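Local coordinates for protein transcriptional regulator, IclR family (Alicyclobacillus acidocaldarius subsp. acidocaldarius, PDB 5TJJ) that probably binds DNA as a two-subunit transcription factor of the IclR family and thereby regulates gene expression, at residues V11-R16 and L46-T51; L18-R23 and A35-V40; A98-M103 and V240-E245. All coordinates share one frame; numbering follows the deposited sequence.

Contact 1. Residues V11-R16 and L46-T51; sequences VALAAR and LRVLRT
Val48 meets helix 9-21 with both of its methyl groups, one set on Ala14 and the other on Leu13, a small example of how a beta-branched residue can serve two neighbours at once. Its CB is directed toward segment 11-16 but acts only as the branching point; touching begins one bond further out. CG1, anti to the backbone N (chi1 165°), lies 3.7 Å from CA and 4.0 Å from CB of Ala14, so it rests on main chain as much as on side chain. The small alanine permits this approach: the CA atoms of Ala14 and Val48 are 6.2 Å apart, the shortest such distance between the segments. CG2 comes to 3.8 Å from CD2 of Leu13, whose side chain slants across the valine. All three residues are buried, and the contact is wholly apolar. Within the winged helix-turn-helix domain it joins the first helix to helix 42-54, where Leu52 also touches Ala14, while Leu13 continues onto Leu38 of helix 31-38. Val11 packs against Leu52 of the second subunit, which places helix 9-21 between helix 42-54 of its own chain and that of its partner.

Contact 2. Residues L18-R23 and A35-V40; sequences LKLLSR and AERLGV
Leu20 divides its two methyl groups between consecutive residues of helix 31-38, overlapping the aliphatic stem of Arg37 with one and the side chain of Leu38 with the other. CD1 lies 3.8 Å from CG of Arg37, and CD2 lies 4.2 Å from CD2 of Leu38, a looser touch of methyl on methyl. The leucine is carried toward helix 31-38 by its first torsion, CG anti to the backbone N (chi1 -179°), and this extended reach suits backbones whose closest CA atoms, those of Leu20 and Leu38, stand 8.4 Å apart. Arg37 starts out in the same anti sense (chi1 -174°), which sets its CG against the leucine; a bend at chi2 then turns the chain beyond CG onto a new course, with NE hydrogen-bonded to the hydroxyl of Tyr26, a residue that also packs on Leu20. Leu38 sets off less directly, yet its CD2 still arrives at Leu20, and on the same helix 9-21 it touches Leu13 and Val17 as well. Just beyond it, helix 31-38 ends in a Schellman motif with Gly39 at the C-prime position, phi 70°, and Val40 N hydrogen-bonded to Ala35 O at 3.1 Å. This is the turn of the helix-turn-helix, before helix 42-54 begins. The contact thus grades from a buried leucine to an exposed arginine used for its methylenes. Because NE of Arg23 and NH2 of Arg37 approach to 4.7 Å, two like charges lie near each other at the more exposed end of the contact, where they would probably repel one another mildly; cohesion across the pair of segments therefore rests on hydrocarbon, with the arginine NE held by the hydroxyl of Tyr26.

Contact 3. Residues A98-M103 and V240-E245; sequences AAHTGM and VKALKE
His100 and Ala242 are the residues whose CA atoms come nearest between segments 98-103 and 240-245, 7.4 Å apart, in the C-terminal domain, whose sequence family belongs to the GAF clan, consistent with the effector-binding domain of IclR regulators. Segment 98-103 is the last turn of helix 86-101 and the exit from it, Gly102 leaving with a positive phi of 65°; segment 240-245 lies inside helix 233-253. Helix 233-253 packs on the antiparallel sheet through Leu243, which reaches Leu222, Val207 and Val209, and the C-terminal end of helix 86-101 meets the same sheet where Thr101, and Met103 just after it, touch Cys224. The contact is a simple case of a small residue receiving two larger ones, since the CB of Ala242 points toward the other helix and is met by both His100 and Thr101. The imidazole presents its edge, with Ala242 CB close to the ring plane and 3.9 Å from CD2. Having CG anti to the backbone N (chi1 -173°) carries the ring toward helix 233-253, where it also touches Arg238. Thr101 is the less exposed of the two. Its CG2 lies 4.1 Å from Ala242 CB, and the side chain also packs on Ala239. The two branches of the threonine thus have separate tasks, CG2 facing the neighbouring helix and OG1 turned back to its own chain, where it is hydrogen-bonded to Val97 O. With an alanine here, both branches are gone: a gap would probably open beside the methyl of Ala242, and the N-H of Met103 is likely to lose its side-chain acceptor. That last bond forms an ST turn: Met103 N, in a residue present as selenomethionine, donates to Thr101 OG1 over 3.2 Å, with a bent N-H...O angle of 139°.

From the N terminus, helix 9-21 supplies the first segment of both contact 1 and contact 2. Contact 2 closes first, when the chain returns through helix 31-38; contact 1 closes later, on helix 42-54, so that the shorter loop is nested within the longer. Their centres are 10 Å apart, and they meet directly where Arg16 NH2 lies 3.1 Å from Leu38 O, probably hydrogen-bonded. Together they bind the three helices of the helix-turn-helix domain, probably the DNA-binding one. Contact 3 follows in series, closing a far longer loop that contains most strands of the C-terminal sheet, and ties the end of helix 86-101 to helix 233-253. Its nearest atoms are about 12 Å from contact 2.

Contact 1. Residues V11-R16 and L46-T51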
ATOM      1  N   VAL A  11     -13.656  -5.043 -14.576  1.00 37.59           N
ATOM      2  CA  VAL A  11     -12.902  -4.376 -13.509  1.00 37.56           C
ATOM      3  C   VAL A  11     -12.715  -5.341 -12.355  1.00 38.82           C
ATOM      4  O   VAL A  11     -11.672  -5.341 -11.702  1.00 39.08           O
ATOM      5  CB  VAL A  11     -13.614  -3.089 -13.047  1.00 37.58           C
ATOM      6  CG1 VAL A  11     -12.897  -2.431 -11.875  1.00 37.10           C
ATOM      7  CG2 VAL A  11     -13.742  -2.135 -14.230  1.00 37.69           C
ATOM      8  N   ALA A  12     -13.711  -6.197 -12.126  1.00 41.22           N
ATOM      9  CA  ALA A  12     -13.581  -7.305 -11.158  1.00 41.88           C
ATOM     10  C   ALA A  12     -12.457  -8.258 -11.534  1.00 41.15           C
ATOM     11  O   ALA A  12     -11.774  -8.765 -10.667  1.00 41.61           O
ATOM     12  CB  ALA A  12     -14.895  -8.074 -11.028  1.00 43.89           C
ATOM     13  N   LEU A  13     -12.270  -8.495 -12.834  1.00 42.10           N
ATOM     14  CA  LEU A  13     -11.222  -9.405 -13.334  1.00 40.53           C
ATOM     15  C   LEU A  13      -9.853  -8.723 -13.231  1.00 39.15           C
ATOM     16  O   LEU A  13      -8.869  -9.347 -12.867  1.00 38.59           O
ATOM     17  CB  LEU A  13     -11.522  -9.838 -14.781  1.00 41.16           C
ATOM     18  CG  LEU A  13     -10.476 -10.721 -15.488  1.00 42.32           C
ATOM     19  CD1 LEU A  13     -10.357 -12.071 -14.810  1.00 41.88           C
ATOM     20  CD2 LEU A  13     -10.803 -10.888 -16.967  1.00 44.60           C
ATOM     21  N   ALA A  14      -9.792  -7.438 -13.558  1.00 39.23           N
ATOM     22  CA  ALA A  14      -8.562  -6.664 -13.366  1.00 39.31           C
ATOM     23  C   ALA A  14      -8.067  -6.814 -11.919  1.00 39.03           C
ATOM     24  O   ALA A  14      -6.910  -7.130 -11.694  1.00 38.91           O
ATOM     25  CB  ALA A  14      -8.779  -5.199 -13.723  1.00 39.38           C
ATOM     26  N   ALA A  15      -8.979  -6.650 -10.964  1.00 39.93           N
ATOM     27  CA  ALA A  15      -8.653  -6.794  -9.555  1.00 41.19           C
ATOM     28  C   ALA A  15      -8.158  -8.192  -9.215  1.00 42.03           C
ATOM     29  O   ALA A  15      -7.184  -8.324  -8.478  1.00 43.78           O
ATOM     30  CB  ALA A  15      -9.850  -6.450  -8.700  1.00 42.48           C
ATOM     31  N   ARG A  16      -8.821  -9.225  -9.741  1.00 41.36           N
ATOM     32  CA  ARG A  16      -8.394 -10.613  -9.502  1.00 41.44           C
ATOM     33  C   ARG A  16      -6.994 -10.880 -10.094  1.00 40.80           C
ATOM     34  O   ARG A  16      -6.180 -11.579  -9.502  1.00 40.58           O
ATOM     35  CB  ARG A  16      -9.400 -11.633 -10.076  1.00 41.82           C
ATOM     36  CG  ARG A  16     -10.716 -11.772  -9.324  1.00 42.57           C
ATOM     37  CD  ARG A  16     -11.626 -12.776 -10.040  1.00 43.55           C
ATOM     38  NE  ARG A  16     -11.220 -14.164  -9.776  1.00 45.63           N
ATOM     39  CZ  ARG A  16     -11.437 -15.231 -10.562  1.00 46.13           C
ATOM     40  NH1 ARG A  16     -12.065 -15.109 -11.717  1.00 47.03           N
ATOM     41  NH2 ARG A  16     -11.013 -16.434 -10.190  1.00 47.79           N
ATOM     42  N   LEU A  46      -6.217 -11.439 -21.896  1.00 48.57           N
ATOM     43  CA  LEU A  46      -5.232 -10.674 -22.637  1.00 50.33           C
ATOM     44  C   LEU A  46      -5.657  -9.213 -22.686  1.00 48.96           C
ATOM     45  O   LEU A  46      -4.870  -8.332 -22.354  1.00 46.75           O
ATOM     46  CB  LEU A  46      -4.995 -11.237 -24.060  1.00 53.49           C
ATOM     47  CG  LEU A  46      -3.756 -10.672 -24.778  1.00 56.51           C
ATOM     48  CD1 LEU A  46      -2.499 -10.748 -23.888  1.00 54.95           C
ATOM     49  CD2 LEU A  46      -3.496 -11.319 -26.132  1.00 60.10           C
ATOM     50  N   ARG A  47      -6.913  -8.979 -23.050  1.00 49.69           N
ATOM     51  CA  ARG A  47      -7.408  -7.621 -23.196  1.00 52.34           C
ATOM     52  C   ARG A  47      -7.259  -6.785 -21.906  1.00 49.45           C
ATOM     53  O   ARG A  47      -6.868  -5.609 -21.954  1.00 50.98           O
ATOM     54  CB  ARG A  47      -8.877  -7.620 -23.605  1.00 54.78           C
ATOM     55  CG  ARG A  47      -9.206  -8.168 -24.973  1.00 59.50           C
ATOM     56  CD  ARG A  47     -10.681  -7.905 -25.267  1.00 62.56           C
ATOM     57  NE  ARG A  47     -11.316  -8.967 -26.077  1.00 67.79           N
ATOM     58  CZ  ARG A  47     -12.178  -9.900 -25.633  1.00 67.57           C
ATOM     59  NH1 ARG A  47     -12.545  -9.976 -24.340  1.00 63.54           N
ATOM     60  NH2 ARG A  47     -12.674 -10.777 -26.503  1.00 70.81           N
ATOM     61  N   VAL A  48      -7.562  -7.403 -20.772  1.00 45.57           N
ATOM     62  CA  VAL A  48      -7.459  -6.752 -19.474  1.00 43.17           C
ATOM     63  C   VAL A  48      -6.008  -6.482 -19.107  1.00 43.73           C
ATOM     64  O   VAL A  48      -5.643  -5.354 -18.753  1.00 41.33           O
ATOM     65  CB  VAL A  48      -8.139  -7.631 -18.408  1.00 42.46           C
ATOM     66  CG1 VAL A  48      -7.776  -7.210 -16.987  1.00 41.68           C
ATOM     67  CG2 VAL A  48      -9.652  -7.619 -18.636  1.00 42.62           C
ATOM     68  N   LEU A  49      -5.186  -7.531 -19.204  1.00 44.82           N
ATOM     69  CA  LEU A  49      -3.734  -7.419 -19.008  1.00 44.71           C
ATOM     70  C   LEU A  49      -3.088  -6.322 -19.838  1.00 46.22           C
ATOM     71  O   LEU A  49      -2.354  -5.502 -19.313  1.00 45.50           O
ATOM     72  CB  LEU A  49      -3.039  -8.747 -19.316  1.00 46.38           C
ATOM     73  CG  LEU A  49      -3.149  -9.812 -18.215  1.00 45.00           C
ATOM     74  CD1 LEU A  49      -2.801 -11.191 -18.749  1.00 47.23           C
ATOM     75  CD2 LEU A  49      -2.244  -9.465 -17.054  1.00 44.78           C
ATOM     76  N   ARG A  50      -3.346  -6.314 -21.135  1.00 48.09           N
ATOM     77  CA  ARG A  50      -2.762  -5.292 -21.991  1.00 51.14           C
ATOM     78  C   ARG A  50      -3.301  -3.877 -21.635  1.00 48.50           C
ATOM     79  O   ARG A  50      -2.584  -2.893 -21.747  1.00 47.22           O
ATOM     80  CB  ARG A  50      -2.963  -5.635 -23.481  1.00 56.97           C
ATOM     81  CG  ARG A  50      -1.921  -6.617 -24.042  1.00 62.60           C
ATOM     82  CD  ARG A  50      -2.279  -7.071 -25.468  1.00 67.93           C
ATOM     83  NE  ARG A  50      -1.148  -7.395 -26.374  1.00 73.35           N
ATOM     84  CZ  ARG A  50      -0.793  -6.728 -27.490  1.00 78.29           C
ATOM     85  NH1 ARG A  50      -1.449  -5.634 -27.888  1.00 79.10           N
ATOM     86  NH2 ARG A  50       0.243  -7.154 -28.218  1.00 82.39           N
ATOM     87  N   THR A  51      -4.552  -3.787 -21.191  1.00 45.47           N
ATOM     88  CA  THR A  51      -5.128  -2.508 -20.765  1.00 44.26           C
ATOM     89  C   THR A  51      -4.431  -2.025 -19.493  1.00 42.77           C
ATOM     90  O   THR A  51      -4.034  -0.854 -19.416  1.00 44.34           O
ATOM     91  CB  THR A  51      -6.647  -2.629 -20.551  1.00 42.55           C
ATOM     92  OG1 THR A  51      -7.226  -3.148 -21.742  1.00 44.30           O
ATOM     93  CG2 THR A  51      -7.281  -1.296 -20.255  1.00 43.31           C
TER

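Contact 2. Residues L18-R23 and A35-V40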
ATOM      1  N   LEU A  18      -4.608  -8.656 -10.495  1.00 39.88           N
ATOM      2  CA  LEU A  18      -3.607  -7.990  -9.685  1.00 40.21           C
ATOM      3  C   LEU A  18      -3.399  -8.675  -8.351  1.00 39.94           C
ATOM      4  O   LEU A  18      -2.264  -8.763  -7.862  1.00 40.43           O
ATOM      5  CB  LEU A  18      -3.955  -6.528  -9.484  1.00 40.13           C
ATOM      6  CG  LEU A  18      -3.975  -5.700 -10.771  1.00 39.15           C
ATOM      7  CD1 LEU A  18      -4.569  -4.327 -10.491  1.00 39.00           C
ATOM      8  CD2 LEU A  18      -2.573  -5.564 -11.347  1.00 39.66           C
ATOM      9  N   LYS A  19      -4.476  -9.175  -7.771  1.00 39.62           N
ATOM     10  CA  LYS A  19      -4.357  -9.964  -6.543  1.00 42.20           C
ATOM     11  C   LYS A  19      -3.545 -11.225  -6.749  1.00 41.72           C
ATOM     12  O   LYS A  19      -2.791 -11.588  -5.879  1.00 44.34           O
ATOM     13  CB  LYS A  19      -5.721 -10.296  -5.944  1.00 44.01           C
ATOM     14  CG  LYS A  19      -6.373  -9.059  -5.368  1.00 46.09           C
ATOM     15  CD  LYS A  19      -7.824  -9.239  -4.943  1.00 49.16           C
ATOM     16  CE  LYS A  19      -8.423  -7.859  -4.713  1.00 49.99           C
ATOM     17  NZ  LYS A  19      -9.734  -7.894  -4.020  1.00 53.06           N
ATOM     18  N   LEU A  20      -3.677 -11.863  -7.906  1.00 40.54           N
ATOM     19  CA  LEU A  20      -2.911 -13.069  -8.224  1.00 40.98           C
ATOM     20  C   LEU A  20      -1.429 -12.775  -8.407  1.00 40.06           C
ATOM     21  O   LEU A  20      -0.584 -13.494  -7.866  1.00 42.59           O
ATOM     22  CB  LEU A  20      -3.445 -13.741  -9.490  1.00 40.36           C
ATOM     23  CG  LEU A  20      -2.711 -15.020  -9.885  1.00 42.85           C
ATOM     24  CD1 LEU A  20      -3.014 -16.143  -8.903  1.00 45.51           C
ATOM     25  CD2 LEU A  20      -3.096 -15.447 -11.290  1.00 44.54           C
ATOM     26  N   LEU A  21      -1.118 -11.728  -9.162  1.00 37.41           N
ATOM     27  CA  LEU A  21       0.283 -11.352  -9.399  1.00 38.14           C
ATOM     28  C   LEU A  21       1.047 -10.866  -8.166  1.00 39.19           C
ATOM     29  O   LEU A  21       2.255 -10.700  -8.223  1.00 40.65           O
ATOM     30  CB  LEU A  21       0.375 -10.322 -10.528  1.00 36.63           C
ATOM     31  CG  LEU A  21      -0.074 -10.875 -11.900  1.00 36.52           C
ATOM     32  CD1 LEU A  21      -0.021  -9.771 -12.936  1.00 36.94           C
ATOM     33  CD2 LEU A  21       0.774 -12.071 -12.342  1.00 38.11           C
ATOM     34  N   SER A  22       0.338 -10.654  -7.062  1.00 39.61           N
ATOM     35  CA  SER A  22       0.917 -10.218  -5.824  1.00 42.03           C
ATOM     36  C   SER A  22       1.313 -11.398  -4.958  1.00 44.28           C
ATOM     37  O   SER A  22       1.842 -11.185  -3.884  1.00 46.06           O
ATOM     38  CB  SER A  22      -0.083  -9.314  -5.064  1.00 42.69           C
ATOM     39  OG  SER A  22      -1.125 -10.065  -4.466  1.00 42.70           O
ATOM     40  N   ARG A  23       1.021 -12.624  -5.392  1.00 45.52           N
ATOM     41  CA  ARG A  23       1.479 -13.838  -4.691  1.00 48.40           C
ATOM     42  C   ARG A  23       2.855 -14.191  -5.184  1.00 47.62           C
ATOM     43  O   ARG A  23       3.063 -14.273  -6.395  1.00 44.71           O
ATOM     44  CB  ARG A  23       0.570 -15.034  -4.975  1.00 50.24           C
ATOM     45  CG  ARG A  23      -0.903 -14.813  -4.693  1.00 51.55           C
ATOM     46  CD  ARG A  23      -1.701 -16.067  -5.004  1.00 53.88           C
ATOM     47  NE  ARG A  23      -1.856 -16.903  -3.812  1.00 58.30           N
ATOM     48  CZ  ARG A  23      -2.972 -17.035  -3.097  1.00 61.37           C
ATOM     49  NH1 ARG A  23      -4.106 -16.401  -3.445  1.00 60.65           N
ATOM     50  NH2 ARG A  23      -2.963 -17.829  -2.026  1.00 65.59           N
ATOM     51  N   ALA A  35      -4.656 -17.283 -16.939  1.00 50.76           N
ATOM     52  CA  ALA A  35      -5.994 -17.675 -17.389  1.00 52.12           C
ATOM     53  C   ALA A  35      -6.451 -19.016 -16.792  1.00 53.68           C
ATOM     54  O   ALA A  35      -7.591 -19.146 -16.348  1.00 54.12           O
ATOM     55  CB  ALA A  35      -6.041 -17.711 -18.900  1.00 54.13           C
ATOM     56  N   GLU A  36      -5.557 -19.990 -16.744  1.00 55.94           N
ATOM     57  CA  GLU A  36      -5.885 -21.263 -16.130  1.00 60.92           C
ATOM     58  C   GLU A  36      -6.135 -21.123 -14.622  1.00 60.70           C
ATOM     59  O   GLU A  36      -7.104 -21.686 -14.122  1.00 64.33           O
ATOM     60  CB  GLU A  36      -4.841 -22.351 -16.463  1.00 65.16           C
ATOM     61  CG  GLU A  36      -5.058 -22.974 -17.854  1.00 69.30           C
ATOM     62  CD  GLU A  36      -3.879 -23.811 -18.352  1.00 73.90           C
ATOM     63  OE1 GLU A  36      -2.738 -23.644 -17.857  1.00 75.10           O
ATOM     64  OE2 GLU A  36      -4.088 -24.643 -19.262  1.00 77.66           O
ATOM     65  N   ARG A  37      -5.311 -20.352 -13.914  1.00 58.91           N
ATOM     66  CA  ARG A  37      -5.456 -20.206 -12.463  1.00 59.54           C
ATOM     67  C   ARG A  37      -6.742 -19.474 -12.066  1.00 57.10           C
ATOM     68  O   ARG A  37      -7.359 -19.808 -11.055  1.00 56.70           O
ATOM     69  CB  ARG A  37      -4.244 -19.480 -11.865  1.00 61.71           C
ATOM     70  CG  ARG A  37      -4.226 -19.407 -10.343  1.00 65.18           C
ATOM     71  CD  ARG A  37      -4.259 -20.796  -9.709  1.00 72.55           C
ATOM     72  NE  ARG A  37      -3.726 -20.743  -8.352  1.00 76.81           N
ATOM     73  CZ  ARG A  37      -4.439 -20.551  -7.242  1.00 80.11           C
ATOM     74  NH1 ARG A  37      -5.765 -20.450  -7.284  1.00 78.96           N
ATOM     75  NH2 ARG A  37      -3.804 -20.500  -6.068  1.00 83.89           N
ATOM     76  N   LEU A  38      -7.132 -18.472 -12.846  1.00 53.66           N
ATOM     77  CA  LEU A  38      -8.378 -17.760 -12.599  1.00 53.34           C
ATOM     78  C   LEU A  38      -9.612 -18.488 -13.144  1.00 54.72           C
ATOM     79  O   LEU A  38     -10.728 -18.181 -12.733  1.00 55.08           O
ATOM     80  CB  LEU A  38      -8.316 -16.346 -13.189  1.00 50.82           C
ATOM     81  CG  LEU A  38      -7.182 -15.473 -12.703  1.00 49.66           C
ATOM     82  CD1 LEU A  38      -7.201 -14.125 -13.402  1.00 48.25           C
ATOM     83  CD2 LEU A  38      -7.250 -15.314 -11.188  1.00 51.15           C
ATOM     84  N   GLY A  39      -9.423 -19.422 -14.074  1.00 55.73           N
ATOM     85  CA  GLY A  39     -10.542 -20.091 -14.732  1.00 57.56           C
ATOM     86  C   GLY A  39     -11.307 -19.163 -15.667  1.00 56.29           C
ATOM     87  O   GLY A  39     -12.537 -19.243 -15.754  1.00 56.94           O
ATOM     88  N   VAL A  40     -10.576 -18.297 -16.368  1.00 54.28           N
ATOM     89  CA  VAL A  40     -11.152 -17.374 -17.329  1.00 55.40           C
ATOM     90  C   VAL A  40     -10.559 -17.653 -18.703  1.00 58.59           C
ATOM     91  O   VAL A  40      -9.434 -18.131 -18.830  1.00 59.48           O
ATOM     92  CB  VAL A  40     -10.905 -15.915 -16.904  1.00 53.53           C
ATOM     93  CG1 VAL A  40     -11.311 -14.908 -17.997  1.00 53.04           C
ATOM     94  CG2 VAL A  40     -11.675 -15.647 -15.610  1.00 53.32           C
TER

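Contact 3. Residues A98-M103 and V240-E245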
ATOM      1  N   ALA A  98     -19.363  -3.260  15.782  1.00 37.50           N
ATOM      2  CA  ALA A  98     -20.090  -2.704  16.907  1.00 38.22           C
ATOM      3  C   ALA A  98     -21.554  -2.355  16.557  1.00 40.63           C
ATOM      4  O   ALA A  98     -22.462  -2.653  17.342  1.00 42.08           O
ATOM      5  CB  ALA A  98     -19.366  -1.488  17.441  1.00 36.95           C
ATOM      6  N   ALA A  99     -21.767  -1.779  15.374  1.00 40.32           N
ATOM      7  CA  ALA A  99     -23.100  -1.427  14.903  1.00 42.87           C
ATOM      8  C   ALA A  99     -23.959  -2.650  14.641  1.00 45.48           C
ATOM      9  O   ALA A  99     -25.104  -2.656  15.005  1.00 46.89           O
ATOM     10  CB  ALA A  99     -23.028  -0.552  13.653  1.00 42.71           C
ATOM     11  N   HIS A 100     -23.396  -3.673  14.006  1.00 47.73           N
ATOM     12  CA  HIS A 100     -24.132  -4.900  13.670  1.00 50.08           C
ATOM     13  C   HIS A 100     -24.376  -5.773  14.901  1.00 50.38           C
ATOM     14  O   HIS A 100     -25.447  -6.331  15.037  1.00 52.72           O
ATOM     15  CB  HIS A 100     -23.385  -5.668  12.581  1.00 52.97           C
ATOM     16  CG  HIS A 100     -24.132  -6.852  12.037  1.00 59.93           C
ATOM     17  ND1 HIS A 100     -25.489  -6.833  11.764  1.00 64.03           N
ATOM     18  CD2 HIS A 100     -23.699  -8.091  11.692  1.00 63.18           C
ATOM     19  CE1 HIS A 100     -25.860  -8.011  11.291  1.00 67.54           C
ATOM     20  NE2 HIS A 100     -24.792  -8.791  11.236  1.00 68.12           N
ATOM     21  N   THR A 101     -23.401  -5.853  15.817  1.00 48.30           N
ATOM     22  CA  THR A 101     -23.533  -6.665  17.053  1.00 48.36           C
ATOM     23  C   THR A 101     -24.183  -5.988  18.282  1.00 48.01           C
ATOM     24  O   THR A 101     -24.698  -6.685  19.149  1.00 48.70           O
ATOM     25  CB  THR A 101     -22.180  -7.263  17.511  1.00 46.23           C
ATOM     26  OG1 THR A 101     -21.263  -6.233  17.871  1.00 42.57           O
ATOM     27  CG2 THR A 101     -21.578  -8.106  16.419  1.00 47.43           C
ATOM     28  N   GLY A 102     -24.143  -4.654  18.370  1.00 46.32           N
ATOM     29  CA  GLY A 102     -24.459  -3.944  19.631  1.00 46.41           C
ATOM     30  C   GLY A 102     -23.452  -4.221  20.765  1.00 46.77           C
ATOM     31  O   GLY A 102     -23.786  -4.095  21.934  1.00 47.39           O
HETATM   32  N   MSE A 103     -22.221  -4.599  20.413  1.00 46.66           N
HETATM   33  CA  MSE A 103     -21.161  -4.930  21.374  1.00 48.21           C
HETATM   34  C   MSE A 103     -20.026  -3.981  21.203  1.00 44.22           C
HETATM   35  O   MSE A 103     -19.881  -3.336  20.157  1.00 42.80           O
HETATM   36  CB  MSE A 103     -20.636  -6.343  21.154  1.00 52.75           C
HETATM   37  CG  MSE A 103     -21.747  -7.351  21.425  1.00 61.23           C
HETATM   38 SE   MSE A 103     -21.150  -9.214  21.145  1.00 75.14          SE
HETATM   39  CE  MSE A 103     -22.844 -10.188  21.464  1.00 77.31           C
ATOM     40  N   VAL A 240     -19.531 -13.704  15.925  1.00 42.80           N
ATOM     41  CA  VAL A 240     -18.556 -14.551  15.252  1.00 41.63           C
ATOM     42  C   VAL A 240     -18.601 -14.284  13.757  1.00 41.83           C
ATOM     43  O   VAL A 240     -17.565 -14.096  13.133  1.00 41.01           O
ATOM     44  CB  VAL A 240     -18.819 -16.052  15.542  1.00 42.56           C
ATOM     45  CG1 VAL A 240     -17.996 -16.971  14.624  1.00 42.17           C
ATOM     46  CG2 VAL A 240     -18.497 -16.338  16.996  1.00 42.73           C
ATOM     47  N   LYS A 241     -19.805 -14.238  13.205  1.00 44.48           N
ATOM     48  CA  LYS A 241     -19.993 -14.037  11.774  1.00 46.32           C
ATOM     49  C   LYS A 241     -19.538 -12.624  11.340  1.00 44.67           C
ATOM     50  O   LYS A 241     -18.888 -12.484  10.315  1.00 45.13           O
ATOM     51  CB  LYS A 241     -21.441 -14.354  11.382  1.00 51.46           C
ATOM     52  CG  LYS A 241     -21.656 -14.631   9.894  1.00 56.28           C
ATOM     53  CD  LYS A 241     -23.138 -14.811   9.544  1.00 60.58           C
ATOM     54  CE  LYS A 241     -23.493 -14.127   8.236  1.00 62.82           C
ATOM     55  NZ  LYS A 241     -24.952 -14.255   7.971  1.00 68.27           N
ATOM     56  N   ALA A 242     -19.796 -11.604  12.156  1.00 43.95           N
ATOM     57  CA  ALA A 242     -19.369 -10.228  11.847  1.00 43.18           C
ATOM     58  C   ALA A 242     -17.830 -10.063  12.007  1.00 41.40           C
ATOM     59  O   ALA A 242     -17.166  -9.574  11.109  1.00 41.60           O
ATOM     60  CB  ALA A 242     -20.134  -9.231  12.712  1.00 43.91           C
ATOM     61  N   LEU A 243     -17.282 -10.518  13.127  1.00 38.57           N
ATOM     62  CA  LEU A 243     -15.837 -10.560  13.332  1.00 37.61           C
ATOM     63  C   LEU A 243     -15.069 -11.299  12.240  1.00 38.38           C
ATOM     64  O   LEU A 243     -14.021 -10.821  11.814  1.00 40.30           O
ATOM     65  CB  LEU A 243     -15.497 -11.197  14.695  1.00 35.93           C
ATOM     66  CG  LEU A 243     -15.902 -10.296  15.866  1.00 36.62           C
ATOM     67  CD1 LEU A 243     -15.936 -11.116  17.133  1.00 36.43           C
ATOM     68  CD2 LEU A 243     -14.977  -9.078  15.982  1.00 36.36           C
ATOM     69  N   LYS A 244     -15.566 -12.449  11.795  1.00 39.05           N
ATOM     70  CA  LYS A 244     -14.930 -13.158  10.668  1.00 40.83           C
ATOM     71  C   LYS A 244     -14.994 -12.432   9.338  1.00 42.11           C
ATOM     72  O   LYS A 244     -14.006 -12.447   8.618  1.00 42.02           O
ATOM     73  CB  LYS A 244     -15.495 -14.564  10.484  1.00 42.41           C
ATOM     74  CG  LYS A 244     -14.866 -15.557  11.424  1.00 42.71           C
ATOM     75  CD  LYS A 244     -15.539 -16.911  11.279  1.00 46.81           C
ATOM     76  CE  LYS A 244     -14.692 -18.018  11.897  1.00 47.57           C
ATOM     77  NZ  LYS A 244     -15.205 -19.336  11.434  1.00 51.45           N
ATOM     78  N   GLU A 245     -16.133 -11.817   9.003  1.00 45.20           N
ATOM     79  CA  GLU A 245     -16.210 -10.995   7.794  1.00 48.95           C
ATOM     80  C   GLU A 245     -15.200  -9.839   7.848  1.00 46.84           C
ATOM     81  O   GLU A 245     -14.486  -9.590   6.873  1.00 47.34           O
ATOM     82  CB  GLU A 245     -17.624 -10.475   7.548  1.00 55.21           C
ATOM     83  CG  GLU A 245     -18.573 -11.572   7.091  1.00 62.32           C
ATOM     84  CD  GLU A 245     -20.049 -11.159   7.080  1.00 69.64           C
ATOM     85  OE1 GLU A 245     -20.333  -9.954   6.870  1.00 73.61           O
ATOM     86  OE2 GLU A 245     -20.928 -12.048   7.269  1.00 74.95           O
TER